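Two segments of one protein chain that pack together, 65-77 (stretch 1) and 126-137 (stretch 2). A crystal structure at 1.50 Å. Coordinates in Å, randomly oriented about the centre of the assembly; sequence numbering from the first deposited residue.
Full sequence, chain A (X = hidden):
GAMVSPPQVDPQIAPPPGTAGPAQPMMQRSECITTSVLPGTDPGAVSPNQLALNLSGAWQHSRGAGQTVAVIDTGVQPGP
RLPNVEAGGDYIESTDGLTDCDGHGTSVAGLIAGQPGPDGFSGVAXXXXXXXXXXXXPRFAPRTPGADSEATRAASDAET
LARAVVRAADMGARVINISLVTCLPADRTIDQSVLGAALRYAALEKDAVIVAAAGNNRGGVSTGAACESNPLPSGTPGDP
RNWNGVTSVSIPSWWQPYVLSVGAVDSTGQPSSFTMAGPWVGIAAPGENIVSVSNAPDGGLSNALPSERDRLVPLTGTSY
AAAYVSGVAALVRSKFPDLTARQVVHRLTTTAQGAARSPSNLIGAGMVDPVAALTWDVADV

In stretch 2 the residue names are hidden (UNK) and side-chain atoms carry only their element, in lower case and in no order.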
# COMPACT_ATOMS: atom_id res chain seq x y z
N ALA A 65 2.86 -11.06 15.99
CA ALA A 65 4.18 -11.51 16.43
C ALA A 65 4.87 -12.39 15.39
O ALA A 65 4.25 -13.24 14.75
CB ALA A 65 4.07 -12.25 17.75
N GLY A 66 6.16 -12.14 15.23
CA GLY A 66 7.02 -12.89 14.35
C GLY A 66 6.98 -12.48 12.90
O GLY A 66 7.71 -13.05 12.10
N GLN A 67 6.11 -11.54 12.55
CA GLN A 67 5.94 -11.15 11.16
C GLN A 67 6.72 -9.91 10.83
O GLN A 67 6.84 -9.01 11.67
CB GLN A 67 4.46 -10.93 10.85
CG GLN A 67 3.58 -12.12 11.16
CD GLN A 67 4.19 -13.43 10.73
OE1 GLN A 67 4.36 -13.65 9.54
NE2 GLN A 67 4.56 -14.28 11.71
N THR A 68 7.29 -9.87 9.63
CA THR A 68 8.00 -8.70 9.13
C THR A 68 7.23 -8.15 7.94
O THR A 68 6.97 -8.88 6.99
CB THR A 68 9.43 -9.05 8.69
OG1 THR A 68 10.17 -9.55 9.83
CG2 THR A 68 10.12 -7.83 8.18
N VAL A 69 6.88 -6.87 7.99
CA VAL A 69 6.19 -6.19 6.90
C VAL A 69 7.10 -5.15 6.31
O VAL A 69 7.60 -4.26 7.04
CB VAL A 69 4.88 -5.50 7.39
CG1 VAL A 69 4.15 -4.85 6.23
CG2 VAL A 69 3.96 -6.46 8.15
N ALA A 70 7.33 -5.23 5.01
CA ALA A 70 8.10 -4.19 4.32
C ALA A 70 7.17 -3.08 3.88
O ALA A 70 6.14 -3.35 3.30
CB ALA A 70 8.82 -4.75 3.11
N VAL A 71 7.58 -1.83 4.14
CA VAL A 71 6.84 -0.63 3.74
C VAL A 71 7.68 0.01 2.64
O VAL A 71 8.73 0.59 2.92
CB VAL A 71 6.65 0.28 4.98
CG1 VAL A 71 5.98 1.59 4.59
CG2 VAL A 71 5.84 -0.44 6.04
N ILE A 72 7.23 -0.17 1.40
CA ILE A 72 7.88 0.38 0.22
C ILE A 72 7.17 1.69 -0.02
O ILE A 72 6.04 1.69 -0.45
CB ILE A 72 7.78 -0.60 -0.95
CG1 ILE A 72 8.49 -1.92 -0.59
CG2 ILE A 72 8.34 0.04 -2.20
CD1 ILE A 72 8.51 -2.92 -1.73
N ASP A 73 7.80 2.81 0.34
CA ASP A 73 7.05 4.07 0.45
C ASP A 73 8.01 5.25 0.44
O ASP A 73 9.06 5.19 -0.18
CB ASP A 73 6.17 4.01 1.70
CG ASP A 73 4.87 4.77 1.55
OD1 ASP A 73 4.93 6.00 1.51
OD2 ASP A 73 3.76 4.15 1.51
N THR A 74 7.61 6.34 1.08
CA THR A 74 8.39 7.57 1.13
C THR A 74 9.39 7.61 2.32
O THR A 74 9.88 8.69 2.67
CB THR A 74 7.50 8.82 1.23
OG1 THR A 74 6.86 8.87 2.52
CG2 THR A 74 6.44 8.89 0.11
N GLY A 75 9.70 6.45 2.92
CA GLY A 75 10.48 6.43 4.15
C GLY A 75 9.56 6.43 5.35
O GLY A 75 8.37 6.81 5.26
N VAL A 76 10.12 6.03 6.49
CA VAL A 76 9.39 5.95 7.74
C VAL A 76 10.22 6.61 8.81
O VAL A 76 11.36 6.21 9.04
CB VAL A 76 9.09 4.49 8.16
CG1 VAL A 76 8.40 4.42 9.53
CG2 VAL A 76 8.23 3.79 7.13
N GLN A 77 9.66 7.60 9.47
CA GLN A 77 10.36 8.31 10.54
C GLN A 77 10.17 7.61 11.88
O GLN A 77 9.08 7.60 12.41
CB GLN A 77 9.83 9.74 10.62
CG GLN A 77 10.74 10.75 11.26
CD GLN A 77 11.99 11.03 10.42
OE1 GLN A 77 11.93 11.33 9.21
NE2 GLN A 77 13.12 10.92 11.05
N UNK A 126 0.72 -4.54 16.12
CA UNK A 126 1.78 -3.81 16.81
C UNK A 126 2.97 -4.69 17.20
O UNK A 126 4.03 -4.16 17.52
c UNK A 126 -0.55 -4.56 16.86
c UNK A 126 -0.19 -3.96 18.17
c UNK A 126 1.08 -3.23 18.04
N UNK A 127 2.80 -6.01 17.19
CA UNK A 127 3.92 -6.89 17.49
C UNK A 127 4.70 -7.30 16.24
O UNK A 127 5.73 -7.99 16.34
o UNK A 127 3.02 -10.04 20.20
c UNK A 127 2.61 -8.92 20.53
o UNK A 127 1.92 -8.74 21.54
c UNK A 127 3.01 -7.73 19.70
c UNK A 127 3.46 -8.11 18.29
N UNK A 128 4.25 -6.88 15.07
CA UNK A 128 5.01 -7.09 13.84
C UNK A 128 6.21 -6.14 13.79
O UNK A 128 6.25 -5.14 14.49
c UNK A 128 4.12 -6.90 12.63
N UNK A 129 7.19 -6.47 12.98
CA UNK A 129 8.32 -5.60 12.74
C UNK A 129 8.19 -5.02 11.36
O UNK A 129 7.61 -5.64 10.48
c UNK A 129 11.76 -8.93 12.63
n UNK A 129 11.33 -8.65 13.86
c UNK A 129 11.30 -7.32 14.49
c UNK A 129 9.97 -6.61 14.32
n UNK A 129 12.19 -7.98 11.80
n UNK A 129 11.75 -10.19 12.21
c UNK A 129 9.61 -6.38 12.87
N UNK A 130 8.68 -3.81 11.18
CA UNK A 130 8.61 -3.17 9.90
C UNK A 130 10.00 -3.01 9.32
O UNK A 130 10.96 -2.82 10.06
c UNK A 130 6.60 -1.74 10.58
c UNK A 130 6.21 -0.31 10.91
c UNK A 130 8.03 -1.76 10.06
c UNK A 130 5.66 -2.36 9.59
N UNK A 131 10.10 -3.12 8.01
CA UNK A 131 11.30 -2.69 7.26
C UNK A 131 10.86 -1.54 6.36
O UNK A 131 9.89 -1.69 5.57
c UNK A 131 12.49 -6.25 6.40
c UNK A 131 11.86 -3.81 6.37
c UNK A 131 12.31 -4.99 7.22
c UNK A 131 13.04 -3.29 5.56
N UNK A 132 11.54 -0.40 6.47
CA UNK A 132 11.25 0.76 5.62
C UNK A 132 12.22 0.87 4.46
O UNK A 132 13.42 1.02 4.66
o UNK A 132 11.11 3.12 5.55
c UNK A 132 11.36 2.04 6.41
N UNK A 133 11.68 0.84 3.24
CA UNK A 133 12.46 1.05 2.01
C UNK A 133 11.89 2.30 1.36
O UNK A 133 10.71 2.33 0.97
c UNK A 133 12.50 -2.67 0.88
c UNK A 133 13.03 0.13 -0.27
c UNK A 133 12.30 -0.14 1.03
c UNK A 133 12.85 -1.42 1.67
N UNK A 134 12.68 3.35 1.27
CA UNK A 134 12.19 4.55 0.61
C UNK A 134 12.36 4.37 -0.89
O UNK A 134 13.45 4.43 -1.43
n UNK A 134 14.00 8.78 0.75
c UNK A 134 12.60 8.41 0.87
c UNK A 134 14.47 9.97 1.09
c UNK A 134 12.87 5.87 1.06
c UNK A 134 12.29 7.05 0.28
n UNK A 134 15.78 10.21 0.98
n UNK A 134 13.65 10.92 1.51
N UNK A 135 11.25 4.14 -1.57
CA UNK A 135 11.24 3.89 -3.00
C UNK A 135 10.88 5.10 -3.83
O UNK A 135 11.23 5.16 -5.02
c UNK A 135 10.30 2.69 -3.30
o UNK A 135 8.08 3.52 -4.87
n UNK A 135 9.16 3.15 -6.81
c UNK A 135 9.04 3.03 -5.49
c UNK A 135 10.16 2.30 -4.76
N UNK A 136 10.21 6.07 -3.22
CA UNK A 136 9.87 7.28 -3.96
C UNK A 136 9.58 8.45 -3.08
O UNK A 136 9.35 8.30 -1.88
n UNK A 136 8.07 7.49 -7.22
o UNK A 136 9.68 8.88 -6.38
c UNK A 136 8.72 7.06 -4.93
c UNK A 136 8.87 7.90 -6.23
N UNK A 137 9.66 9.63 -3.67
CA UNK A 137 9.24 10.87 -2.99
C UNK A 137 8.99 11.90 -4.06
O UNK A 137 9.87 12.15 -4.87
o UNK A 137 9.95 12.75 -1.67
c UNK A 137 10.31 11.40 -2.05
O HOH W 1 7.61 -9.61 15.36
O HOH W 2 9.15 3.57 3.46
O HOH W 3 10.63 11.09 1.76

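Position 126 carries three carbons that close a ring onto its own backbone N and touch nothing on stretch 1: Pro126. Position 127 has three carbons, the last bearing two oxygens, a carboxylate; it is Glu127, whose OE1 lies 3.5 Å from Ala65 CB. Water 1 joins the backbones here, accepting from Gly66 N (2.9 Å) and donating to Glu127 O (2.7 Å). At 128 a single carbon lies 4.4 Å from Gln67 CB, which makes Ala128.

Position 129 begins the strand. Three carbons, a nitrogen, then a carbon with two more nitrogens spell a guanidinium, hence Arg129. Thr68 OG1 sits over one face of that group, 2.9 Å from Arg129 NH2, an angle too poor for a hydrogen bond. Position 130 turns to the other side of the sheet with four carbons forked at the second: Leu130. Its CD2 reaches Val69 CB at 3.9 Å and Val71 CG2 at 4.0 Å, one branch tip serving two valines.

Position 131 also has four carbons, but the fork is at the first and one arm is two carbons long, so it is Ile131; its CD1 packs 3.4 Å from Thr68 CG2. At 132 one carbon and one oxygen give Ser132. Its OG lies 3.4 Å from Val76 CG2 and takes a hydrogen from water 2 at 2.9 Å; the same water donates to Val71 O at 3.1 Å. Position 133 repeats the beta-branched pattern of 131: Ile133, with CD1 4.3 Å from Ile72 CG1.

Position 134 again shows three carbons, a nitrogen, and a carbon with two more nitrogens: Arg134. Its CD comes within 3.3 Å of Thr74 O, and water 3 links that oxygen (2.7 Å) to Arg134 NH1 (3.0 Å). A CB on Gly75 would fall about 3.6 Å from Arg134 CD, though Gly75's backbone angles already call for glycine. Position 135 has three carbons, the third with one oxygen and one nitrogen: Gln135, its CB 3.5 Å from Ile72 CG2. Position 136, one carbon shorter with the same ending, fits Asn136; its CA-to-CB bond points sideways and its end leads away from stretch 1. Position 137, one carbon and one oxygen, is Ser137.

The contact is a parallel strand pair held by a backbone ladder. Odd-numbered residues on both strands form the ladder, most of them donating through N and accepting through O, from Arg129 N to Gln67 O (2.9 Å), through Val71 N to Ile131 O (2.7 Å), to Gln135 N to Asp73 O (2.8 Å). Side chains then sort by face: Thr68, Ala70 and Ile72 with Arg129, Ile131 and Ile133; Val69, Val71 and Asp73 with Leu130, Ser132 and Arg134. The ladder sets register; side chains and waters fill around it.

Stretch 2 126-137: PEARLISIRQNS
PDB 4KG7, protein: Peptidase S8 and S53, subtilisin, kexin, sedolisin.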